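Local atomic coordinates of amorpha-4,11-diene synthase (PDB entry 4GAX), a protein that probably ionises and cyclises farnesyl diphosphate as a plant sesquiterpene synthase, the crystallised chain being an engineered alpha-bisabolol synthase variant. Residues 31-36 with 279-284; 39-44 with 254-259; 260-265 with 305-310; 275-280 with 312-317. One frame throughout, in Å; residues are numbered along the deposited sequence.

Contact 1: 31-36 with 279-284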
# COMPACT_ATOMS: atom_id res chain seq x y z
N ASN A 31 -1.01 -16.10 25.17
CA ASN A 31 -0.91 -17.01 24.04
C ASN A 31 -1.49 -16.38 22.78
O ASN A 31 -2.48 -15.64 22.85
CB ASN A 31 -1.63 -18.34 24.32
CG ASN A 31 -0.92 -19.20 25.35
OD1 ASN A 31 0.22 -19.63 25.14
ND2 ASN A 31 -1.59 -19.47 26.46
N PHE A 32 -0.87 -16.66 21.64
CA PHE A 32 -1.44 -16.26 20.36
C PHE A 32 -1.94 -17.50 19.63
O PHE A 32 -1.37 -18.59 19.78
CB PHE A 32 -0.41 -15.53 19.49
CG PHE A 32 -0.10 -14.13 19.96
CD1 PHE A 32 1.07 -13.87 20.66
CD2 PHE A 32 -0.96 -13.08 19.69
CE1 PHE A 32 1.37 -12.58 21.09
CE2 PHE A 32 -0.67 -11.79 20.12
CZ PHE A 32 0.50 -11.55 20.82
N SER A 33 -3.00 -17.34 18.86
CA SER A 33 -3.57 -18.44 18.08
C SER A 33 -2.57 -18.93 17.04
O SER A 33 -1.73 -18.16 16.57
CB SER A 33 -4.87 -17.98 17.41
OG SER A 33 -4.98 -16.57 17.44
N PRO A 34 -2.64 -20.22 16.67
CA PRO A 34 -1.75 -20.73 15.61
C PRO A 34 -2.04 -20.06 14.25
O PRO A 34 -3.10 -19.44 14.10
CB PRO A 34 -2.06 -22.23 15.56
CG PRO A 34 -3.39 -22.39 16.24
CD PRO A 34 -3.48 -21.28 17.25
N SER A 35 -1.12 -20.14 13.29
CA SER A 35 -1.39 -19.61 11.95
C SER A 35 -2.60 -20.37 11.40
O SER A 35 -2.73 -21.59 11.62
CB SER A 35 -0.20 -19.81 11.02
OG SER A 35 -0.52 -19.44 9.68
N ILE A 36 -3.49 -19.66 10.72
CA ILE A 36 -4.70 -20.32 10.21
C ILE A 36 -4.41 -21.03 8.89
O ILE A 36 -5.23 -21.80 8.39
CB ILE A 36 -5.86 -19.32 10.05
CG1 ILE A 36 -5.58 -18.33 8.91
CG2 ILE A 36 -6.12 -18.58 11.35
CD1 ILE A 36 -6.59 -18.43 7.77
N ARG A 279 4.17 -14.18 17.87
CA ARG A 279 3.16 -14.71 16.96
C ARG A 279 3.75 -15.49 15.79
O ARG A 279 4.87 -15.22 15.36
CB ARG A 279 2.33 -13.55 16.39
CG ARG A 279 1.91 -12.53 17.42
CD ARG A 279 1.54 -11.19 16.79
NE ARG A 279 1.17 -10.23 17.82
CZ ARG A 279 0.88 -8.95 17.60
NH1 ARG A 279 0.92 -8.47 16.36
NH2 ARG A 279 0.56 -8.16 18.61
N ASP A 280 2.98 -16.44 15.27
CA ASP A 280 3.35 -17.18 14.07
C ASP A 280 2.57 -16.57 12.89
O ASP A 280 1.46 -17.03 12.57
CB ASP A 280 3.01 -18.66 14.24
CG ASP A 280 3.52 -19.53 13.09
OD1 ASP A 280 4.36 -19.05 12.30
OD2 ASP A 280 3.07 -20.70 12.99
N ARG A 281 3.14 -15.55 12.25
CA ARG A 281 2.42 -14.74 11.26
C ARG A 281 3.18 -14.47 9.97
O ARG A 281 3.08 -13.35 9.42
CB ARG A 281 2.00 -13.40 11.87
CG ARG A 281 1.01 -13.52 13.04
CD ARG A 281 -0.32 -14.10 12.56
NE ARG A 281 -0.75 -15.24 13.37
CZ ARG A 281 -1.47 -15.15 14.48
NH1 ARG A 281 -1.85 -13.96 14.92
NH2 ARG A 281 -1.82 -16.24 15.14
N ILE A 282 3.90 -15.45 9.45
CA ILE A 282 4.71 -15.17 8.26
C ILE A 282 3.85 -14.79 7.04
O ILE A 282 4.24 -13.94 6.24
CB ILE A 282 5.71 -16.30 7.93
CG1 ILE A 282 6.84 -15.77 7.06
CG2 ILE A 282 5.01 -17.48 7.26
CD1 ILE A 282 7.60 -14.57 7.67
N VAL A 283 2.66 -15.38 6.93
CA VAL A 283 1.79 -15.09 5.78
C VAL A 283 1.37 -13.63 5.84
O VAL A 283 1.38 -12.92 4.83
CB VAL A 283 0.53 -16.00 5.76
CG1 VAL A 283 -0.41 -15.58 4.62
CG2 VAL A 283 0.93 -17.46 5.62
N GLU A 284 1.03 -13.20 7.05
CA GLU A 284 0.67 -11.81 7.31
C GLU A 284 1.80 -10.81 7.03
O GLU A 284 1.56 -9.73 6.49
CB GLU A 284 0.17 -11.69 8.76
CG GLU A 284 -1.20 -12.37 8.99
CD GLU A 284 -1.16 -13.91 9.02
OE1 GLU A 284 -0.07 -14.51 9.15
OE2 GLU A 284 -2.25 -14.53 8.89
O HOH W 1 0.98 -18.10 16.96
O HOH W 2 0.84 -17.25 9.16
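The tight part of this contact is the pair Phe32 and Arg279. Phe32 has CG anti to its carbonyl carbon (chi1 -73°), and its ring turns a face to the arginine. Arg279 CG sits almost exactly over the centre of that face, 3.4 Å from the Phe32 ring centroid and 5° off the normal, a CH-pi contact. The arginine chain then runs extended from CG to NE past the far end of the ring. Its NE comes 3.3 Å from Phe32 CE2. An alanine at Phe32 would probably leave the aliphatic part of Arg279 without this flat support and loosen the terminal segment here.

The other side is loose and wet. No direct hydrogen bond joins the segments, and two waters do the bridging. One donates to Ser33 O (2.7 Å) and accepts from Asp280 N (3.1 Å). The second bonds Ser35 OG at 2.6 Å and donates to Glu284 OE1 at 2.9 Å. Asp280 and Arg281 also look elsewhere. Asp280 OD1 takes the Trp266 indole N-H, and Arg281 NH1 bonds Phe542 O.

Arg281 is the N-cap of helix 282-292. The 31-36 segment falls within the RPx8W signature of plant terpene synthases, which ends at Trp37. Such an N-terminal strip, folded back over the catalytic class I domain and here laid on its RxR loop, is characteristic of these enzymes.

Contact 2: 39-44 with 254-259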
# COMPACT_ATOMS: atom_id res chain seq x y z
N ASP A 39 0.28 -25.61 6.54
CA ASP A 39 1.47 -25.84 5.71
C ASP A 39 1.22 -25.68 4.20
O ASP A 39 2.06 -26.09 3.38
CB ASP A 39 2.04 -27.24 5.99
CG ASP A 39 2.61 -27.37 7.40
OD1 ASP A 39 2.46 -28.46 8.00
OD2 ASP A 39 3.20 -26.39 7.91
N GLN A 40 0.09 -25.07 3.84
CA GLN A 40 -0.32 -25.01 2.43
C GLN A 40 0.60 -24.18 1.54
O GLN A 40 0.63 -24.36 0.31
CB GLN A 40 -1.76 -24.50 2.31
CG GLN A 40 -1.92 -22.99 2.49
CD GLN A 40 -3.38 -22.54 2.45
OE1 GLN A 40 -4.06 -22.48 3.48
NE2 GLN A 40 -3.87 -22.22 1.26
N PHE A 41 1.36 -23.27 2.14
CA PHE A 41 2.25 -22.41 1.35
C PHE A 41 3.71 -22.85 1.39
O PHE A 41 4.55 -22.25 0.72
CB PHE A 41 2.16 -20.95 1.82
CG PHE A 41 0.79 -20.33 1.67
CD1 PHE A 41 0.23 -20.14 0.41
CD2 PHE A 41 0.08 -19.91 2.79
CE1 PHE A 41 -1.03 -19.55 0.27
CE2 PHE A 41 -1.17 -19.33 2.67
CZ PHE A 41 -1.73 -19.14 1.40
N LEU A 42 4.02 -23.88 2.18
CA LEU A 42 5.41 -24.27 2.42
C LEU A 42 6.10 -24.77 1.14
O LEU A 42 7.18 -24.30 0.77
CB LEU A 42 5.48 -25.35 3.52
CG LEU A 42 6.84 -25.62 4.18
CD1 LEU A 42 7.62 -26.71 3.47
CD2 LEU A 42 7.68 -24.35 4.29
N ILE A 43 5.46 -25.73 0.48
CA ILE A 43 5.93 -26.24 -0.79
C ILE A 43 4.94 -25.80 -1.86
O ILE A 43 3.72 -25.96 -1.69
CB ILE A 43 6.01 -27.78 -0.79
CG1 ILE A 43 6.97 -28.27 0.30
CG2 ILE A 43 6.45 -28.29 -2.16
CD1 ILE A 43 8.42 -27.84 0.09
N VAL A 44 5.45 -25.25 -2.95
CA VAL A 44 4.58 -24.86 -4.06
C VAL A 44 4.71 -25.83 -5.23
O VAL A 44 5.82 -26.23 -5.61
CB VAL A 44 4.79 -23.38 -4.47
CG1 VAL A 44 4.96 -23.23 -5.97
CG2 VAL A 44 3.63 -22.55 -3.97
N LEU A 254 4.69 -16.61 -8.98
CA LEU A 254 5.91 -16.02 -8.44
C LEU A 254 5.70 -15.65 -6.97
O LEU A 254 6.56 -15.93 -6.13
CB LEU A 254 6.32 -14.78 -9.25
CG LEU A 254 7.47 -13.98 -8.65
CD1 LEU A 254 8.80 -14.77 -8.67
CD2 LEU A 254 7.63 -12.65 -9.36
N HIS A 255 4.56 -15.03 -6.67
CA HIS A 255 4.24 -14.67 -5.29
C HIS A 255 4.22 -15.92 -4.42
O HIS A 255 4.70 -15.90 -3.29
CB HIS A 255 2.88 -13.98 -5.20
CG HIS A 255 2.84 -12.65 -5.89
ND1 HIS A 255 1.67 -12.10 -6.38
CD2 HIS A 255 3.82 -11.77 -6.18
CE1 HIS A 255 1.94 -10.93 -6.93
NE2 HIS A 255 3.23 -10.70 -6.83
N ARG A 256 3.67 -17.00 -4.96
CA ARG A 256 3.63 -18.25 -4.22
C ARG A 256 5.03 -18.81 -3.98
O ARG A 256 5.28 -19.40 -2.92
CB ARG A 256 2.73 -19.27 -4.92
CG ARG A 256 1.25 -18.99 -4.74
CD ARG A 256 0.80 -19.28 -3.31
NE ARG A 256 0.85 -20.71 -3.00
CZ ARG A 256 -0.18 -21.55 -3.10
NH1 ARG A 256 -1.37 -21.11 -3.48
NH2 ARG A 256 -0.01 -22.83 -2.80
N GLU A 257 5.92 -18.63 -4.95
CA GLU A 257 7.33 -19.05 -4.77
C GLU A 257 8.01 -18.26 -3.65
O GLU A 257 8.75 -18.83 -2.83
CB GLU A 257 8.13 -18.88 -6.08
CG GLU A 257 7.66 -19.76 -7.24
CD GLU A 257 8.52 -19.60 -8.50
OE1 GLU A 257 9.07 -18.50 -8.72
OE2 GLU A 257 8.66 -20.58 -9.26
N GLU A 258 7.79 -16.95 -3.63
CA GLU A 258 8.34 -16.07 -2.59
C GLU A 258 7.84 -16.46 -1.20
O GLU A 258 8.61 -16.52 -0.24
CB GLU A 258 7.95 -14.61 -2.89
CG GLU A 258 8.49 -14.12 -4.23
CD GLU A 258 7.89 -12.79 -4.66
OE1 GLU A 258 6.97 -12.28 -3.96
OE2 GLU A 258 8.32 -12.24 -5.71
N LEU A 259 6.53 -16.72 -1.09
CA LEU A 259 5.94 -17.08 0.18
C LEU A 259 6.41 -18.46 0.62
O LEU A 259 6.54 -18.73 1.82
CB LEU A 259 4.41 -17.04 0.08
CG LEU A 259 3.64 -17.40 1.36
CD1 LEU A 259 4.12 -16.59 2.56
CD2 LEU A 259 2.15 -17.16 1.14
O HOH W 3 3.56 -20.80 -1.38
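Segment 39-44 is irregular and runs alongside helix 238-269, with CA atoms 6.6 Å apart at Phe41 and Leu259 and 6.5 Å apart at Val44 and Glu257. Phe41 is the buried centre. Leu259 CD2 lies over one face of its ring, offset toward the rim and 3.7 Å from the Phe41 ring centroid. Gln40 CG covers the opposite face. The Phe41 edge meets Arg256, whose chain bends at chi2 and chi3 to bring the guanidinium across. The two planes stand 89° apart, with Phe41 CD1 over the guanidinium face, 3.5 Å from Arg256 NE. The poorly ordered Val44 adds CG2, 3.5 Å from Arg256 CB.

A water ties the backbones together. It donates to Phe41 O and to Arg256 O, both at 2.7 Å, and accepts from Arg256 NE at 3.2 Å. Arg256 NH1 bonds Leu557 O. An alanine at Arg256 would remove the guanidinium, and would probably leave the Phe41 edge less well packed and the bridging water less firmly held.

No direct hydrogen bond crosses between the segments. A charged side chain thus serves as packing surface against an aromatic edge, while its polar end is satisfied by the water and by Leu557 O.

Contact 3: 260-265 with 305-310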
# COMPACT_ATOMS: atom_id res chain seq x y z
N SER A 260 6.65 -19.34 -0.35
CA SER A 260 7.25 -20.64 -0.04
C SER A 260 8.66 -20.49 0.56
O SER A 260 9.02 -21.17 1.54
CB SER A 260 7.32 -21.50 -1.31
OG SER A 260 8.06 -22.68 -1.08
N GLN A 261 9.47 -19.63 -0.05
CA GLN A 261 10.81 -19.36 0.46
C GLN A 261 10.74 -18.72 1.85
O GLN A 261 11.48 -19.09 2.75
CB GLN A 261 11.57 -18.46 -0.52
CG GLN A 261 11.79 -19.10 -1.88
CD GLN A 261 12.26 -18.12 -2.94
OE1 GLN A 261 11.86 -18.20 -4.10
NE2 GLN A 261 13.12 -17.18 -2.55
N LEU A 262 9.83 -17.78 2.02
CA LEU A 262 9.65 -17.15 3.33
C LEU A 262 9.14 -18.11 4.38
O LEU A 262 9.53 -18.01 5.55
CB LEU A 262 8.71 -15.95 3.21
CG LEU A 262 9.43 -14.74 2.64
CD1 LEU A 262 8.39 -13.74 2.10
CD2 LEU A 262 10.31 -14.08 3.72
N SER A 263 8.28 -19.04 3.95
CA SER A 263 7.71 -20.03 4.86
C SER A 263 8.79 -20.95 5.37
O SER A 263 8.78 -21.32 6.55
CB SER A 263 6.58 -20.82 4.19
OG SER A 263 5.53 -19.95 3.82
N LYS A 264 9.73 -21.32 4.50
CA LYS A 264 10.83 -22.22 4.91
C LYS A 264 11.76 -21.53 5.89
O LYS A 264 12.14 -22.11 6.91
CB LYS A 264 11.62 -22.72 3.70
CG LYS A 264 11.05 -23.98 3.08
CD LYS A 264 11.42 -24.10 1.61
CE LYS A 264 10.39 -24.94 0.87
NZ LYS A 264 10.75 -25.13 -0.56
N TRP A 265 12.16 -20.31 5.54
CA TRP A 265 12.95 -19.45 6.41
C TRP A 265 12.32 -19.31 7.80
O TRP A 265 13.00 -19.48 8.82
CB TRP A 265 13.06 -18.07 5.77
CG TRP A 265 13.77 -17.00 6.57
CD1 TRP A 265 15.13 -16.80 6.65
CD2 TRP A 265 13.16 -15.95 7.34
NE1 TRP A 265 15.40 -15.70 7.44
CE2 TRP A 265 14.21 -15.16 7.87
CE3 TRP A 265 11.83 -15.61 7.63
CZ2 TRP A 265 13.96 -14.04 8.68
CZ3 TRP A 265 11.59 -14.50 8.43
CH2 TRP A 265 12.65 -13.73 8.95
N LEU A 305 11.71 -7.37 2.77
CA LEU A 305 10.79 -6.55 3.54
C LEU A 305 9.94 -7.44 4.43
O LEU A 305 9.70 -7.11 5.60
CB LEU A 305 9.92 -5.71 2.60
CG LEU A 305 8.79 -4.86 3.22
CD1 LEU A 305 9.32 -3.84 4.21
CD2 LEU A 305 8.01 -4.13 2.08
N ALA A 306 9.51 -8.57 3.90
CA ALA A 306 8.72 -9.51 4.70
C ALA A 306 9.53 -9.98 5.91
O ALA A 306 8.99 -10.06 7.02
CB ALA A 306 8.29 -10.70 3.84
N LYS A 307 10.80 -10.30 5.71
CA LYS A 307 11.66 -10.70 6.83
C LYS A 307 11.79 -9.60 7.87
O LYS A 307 11.71 -9.86 9.07
CB LYS A 307 13.05 -11.10 6.32
CG LYS A 307 13.01 -12.35 5.42
CD LYS A 307 14.39 -12.65 4.83
CE LYS A 307 14.38 -13.96 4.02
NZ LYS A 307 15.75 -14.27 3.47
N VAL A 308 11.99 -8.37 7.41
CA VAL A 308 12.12 -7.25 8.34
C VAL A 308 10.82 -7.04 9.11
O VAL A 308 10.85 -6.80 10.32
CB VAL A 308 12.55 -5.95 7.61
CG1 VAL A 308 12.50 -4.77 8.54
CG2 VAL A 308 13.96 -6.11 7.05
N ILE A 309 9.68 -7.17 8.43
CA ILE A 309 8.40 -7.07 9.13
C ILE A 309 8.23 -8.19 10.18
O ILE A 309 7.71 -7.96 11.29
CB ILE A 309 7.21 -7.02 8.14
CG1 ILE A 309 7.31 -5.73 7.31
CG2 ILE A 309 5.87 -7.09 8.87
CD1 ILE A 309 6.37 -5.68 6.09
N ALA A 310 8.69 -9.40 9.85
CA ALA A 310 8.67 -10.49 10.83
C ALA A 310 9.56 -10.14 12.02
O ALA A 310 9.22 -10.45 13.16
CB ALA A 310 9.10 -11.80 10.19
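Two long helices of the class I terpene synthase bundle, 238-269 and 299-322, pack here side by side. Their local axes come within 11.1 Å and cross at -35°, both running roughly the same way. The main event is Lys307 laid over one face of the Trp265 indole. Trp265 CG is anti to the backbone N (chi1 176°), which sends the ring across to the other helix. The lysine chain is fully extended beyond CG and follows the long direction of the indole. It starts with Lys307 CB, 3.7 Å from Trp265 CH2. CG comes next, 3.7 Å from the centroid of the Trp265 six-membered ring and 7° off its normal, a CH-pi contact. The chain ends with Lys307 NZ over the five-membered ring of Trp265, 4.4 Å from its centroid, a cation-pi pair.

In the bundle of this fold helix 299-322 also carries the aspartate-rich DDxxD motif, which lies further toward its C-terminal end. Besides Lys307 the helix here offers two alanines. Leu262 CD1 touches Ala306 CB at 3.5 Å, and one turn on Ala310 CB meets the edge of the indole at Trp265 CZ3, 4.1 Å away. Leu262 CD2 reaches Lys307 CG at 3.6 Å, so indole and leucine meet that methylene about a right angle apart. Leu356 and Thr360 of helix 351-370 also touch Trp265, and Tyr286 of helix 282-292 touches Leu262.

Contact 4: 275-280 with 312-317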
# COMPACT_ATOMS: atom_id res chain seq x y z
N ALA A 275 10.64 -18.21 20.30
CA ALA A 275 9.99 -16.96 20.71
C ALA A 275 8.53 -17.21 21.08
O ALA A 275 7.62 -16.72 20.41
CB ALA A 275 10.08 -15.94 19.59
N PRO A 276 8.30 -17.95 22.17
CA PRO A 276 6.92 -18.37 22.48
C PRO A 276 6.03 -17.21 22.93
O PRO A 276 4.80 -17.33 22.97
CB PRO A 276 7.11 -19.39 23.60
CG PRO A 276 8.36 -18.94 24.29
CD PRO A 276 9.25 -18.37 23.22
N TYR A 277 6.67 -16.10 23.27
CA TYR A 277 5.94 -14.88 23.61
C TYR A 277 5.29 -14.24 22.37
O TYR A 277 4.34 -13.47 22.50
CB TYR A 277 6.89 -13.88 24.27
CG TYR A 277 8.12 -13.60 23.45
CD1 TYR A 277 8.10 -12.63 22.46
CD2 TYR A 277 9.30 -14.31 23.66
CE1 TYR A 277 9.21 -12.38 21.70
CE2 TYR A 277 10.43 -14.05 22.90
CZ TYR A 277 10.37 -13.08 21.92
OH TYR A 277 11.46 -12.81 21.15
N SER A 278 5.81 -14.55 21.18
CA SER A 278 5.34 -13.87 19.97
C SER A 278 4.42 -14.70 19.07
O SER A 278 3.98 -15.79 19.45
CB SER A 278 6.53 -13.33 19.17
OG SER A 278 7.45 -14.36 18.88
N ARG A 279 4.17 -14.18 17.87
CA ARG A 279 3.16 -14.71 16.96
C ARG A 279 3.75 -15.49 15.79
O ARG A 279 4.87 -15.22 15.36
CB ARG A 279 2.33 -13.55 16.39
CG ARG A 279 1.91 -12.53 17.42
CD ARG A 279 1.54 -11.19 16.79
NE ARG A 279 1.17 -10.23 17.82
CZ ARG A 279 0.88 -8.95 17.60
NH1 ARG A 279 0.92 -8.47 16.36
NH2 ARG A 279 0.56 -8.16 18.61
N ASP A 280 2.98 -16.44 15.27
CA ASP A 280 3.35 -17.18 14.07
C ASP A 280 2.57 -16.57 12.89
O ASP A 280 1.46 -17.03 12.57
CB ASP A 280 3.01 -18.66 14.24
CG ASP A 280 3.52 -19.53 13.09
OD1 ASP A 280 4.36 -19.05 12.30
OD2 ASP A 280 3.07 -20.70 12.99
N VAL A 312 10.37 -7.06 13.11
CA VAL A 312 9.70 -5.97 13.80
C VAL A 312 8.61 -6.51 14.72
O VAL A 312 8.46 -6.10 15.86
CB VAL A 312 9.06 -5.00 12.78
CG1 VAL A 312 8.06 -4.08 13.46
CG2 VAL A 312 10.13 -4.21 12.06
N THR A 313 7.84 -7.45 14.18
CA THR A 313 6.78 -8.10 14.94
C THR A 313 7.35 -8.76 16.19
O THR A 313 6.80 -8.60 17.28
CB THR A 313 6.04 -9.13 14.05
OG1 THR A 313 5.50 -8.47 12.90
CG2 THR A 313 4.92 -9.79 14.82
N LEU A 314 8.46 -9.49 16.04
CA LEU A 314 9.11 -10.14 17.18
C LEU A 314 9.56 -9.11 18.18
O LEU A 314 9.25 -9.22 19.38
CB LEU A 314 10.33 -10.94 16.73
CG LEU A 314 10.04 -12.27 16.04
CD1 LEU A 314 11.20 -12.68 15.14
CD2 LEU A 314 9.80 -13.32 17.09
N ILE A 315 10.31 -8.11 17.70
CA ILE A 315 10.91 -7.11 18.58
C ILE A 315 9.83 -6.30 19.32
O ILE A 315 9.97 -6.04 20.52
CB ILE A 315 11.87 -6.17 17.82
CG1 ILE A 315 13.09 -6.95 17.33
CG2 ILE A 315 12.35 -5.05 18.71
CD1 ILE A 315 14.01 -6.13 16.44
N ASP A 316 8.76 -5.94 18.62
CA ASP A 316 7.63 -5.26 19.26
C ASP A 316 7.02 -6.10 20.37
O ASP A 316 6.65 -5.58 21.42
CB ASP A 316 6.55 -4.90 18.24
CG ASP A 316 6.63 -3.47 17.78
OD1 ASP A 316 7.09 -2.61 18.57
OD2 ASP A 316 6.23 -3.19 16.63
N ASP A 317 6.94 -7.40 20.14
CA ASP A 317 6.35 -8.31 21.11
C ASP A 317 7.24 -8.52 22.33
O ASP A 317 6.79 -9.05 23.35
CB ASP A 317 5.99 -9.65 20.45
CG ASP A 317 4.79 -9.54 19.52
OD1 ASP A 317 4.13 -8.47 19.51
OD2 ASP A 317 4.49 -10.53 18.81
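Two flat groups of segment 275-280 face helix 299-322. The Tyr277 ring has the carbonyl carbon of Ala275 over one face, offset toward the rim. At its edge Tyr277 CE1 lies 3.9 Å from Leu314 O. The ring of Tyr322 also meets it, with planes at about 30°. Tyr277 OH is buried and has no polar partner in the model. The Arg279 guanidinium has Asp317 OD1 over one face, and the carboxylate plane is turned 56° from it. Arg279 NE and Asp317 OD2 are 3.5 Å apart, a long, weak salt bridge. The oxygen lies well out of the guanidinium plane, so only the charges attract.

Ala275 to Ser278 form a type I beta turn. Ala275 O accepts twice, from Ser278 N at 2.9 Å and from Ser278 OG at 2.8 Å, the latter on a lone pair. Ser278 OG takes the crowded position between N and C (chi1 55°), and the bond to Ala275 O fixes it there. The same OG packs tightly on Leu314, 3.1 Å from Leu314 CD2, which also reaches Ala275 CB at 3.6 Å.

Arg279 to Arg281 match the RxR motif, thought in relatives to steer released diphosphate from the carbocation. Asp317 belongs to DDxxD, a motif that binds magnesium in relatives, but here turns to Arg279. RxR beside DDxxD fits the active-site rim of class I terpene synthases.

Overall arrangement
Along the chain, contact 2 lies within the span of contact 1. Contact 3 follows contact 2, and its segments alternate with those of contacts 1 and 4. Contacts 2 and 3 share helix 238-269, with centres about 11 Å apart. Contacts 3 and 4 share helix 299-322, with centres about 14 Å apart. Contacts 1 and 4 share Arg279 and Asp280, with centres about 10 Å apart. Val283 of contact 1 packs on Phe41 of contact 2, while Ile282 reaches Trp265 and Ala310 of contact 3. Contacts 2 and 4 do not touch. The N-terminal strip is attached to helix 238-269 and to the loop and start of helix 282-292, which pack on the helix bearing DDxxD.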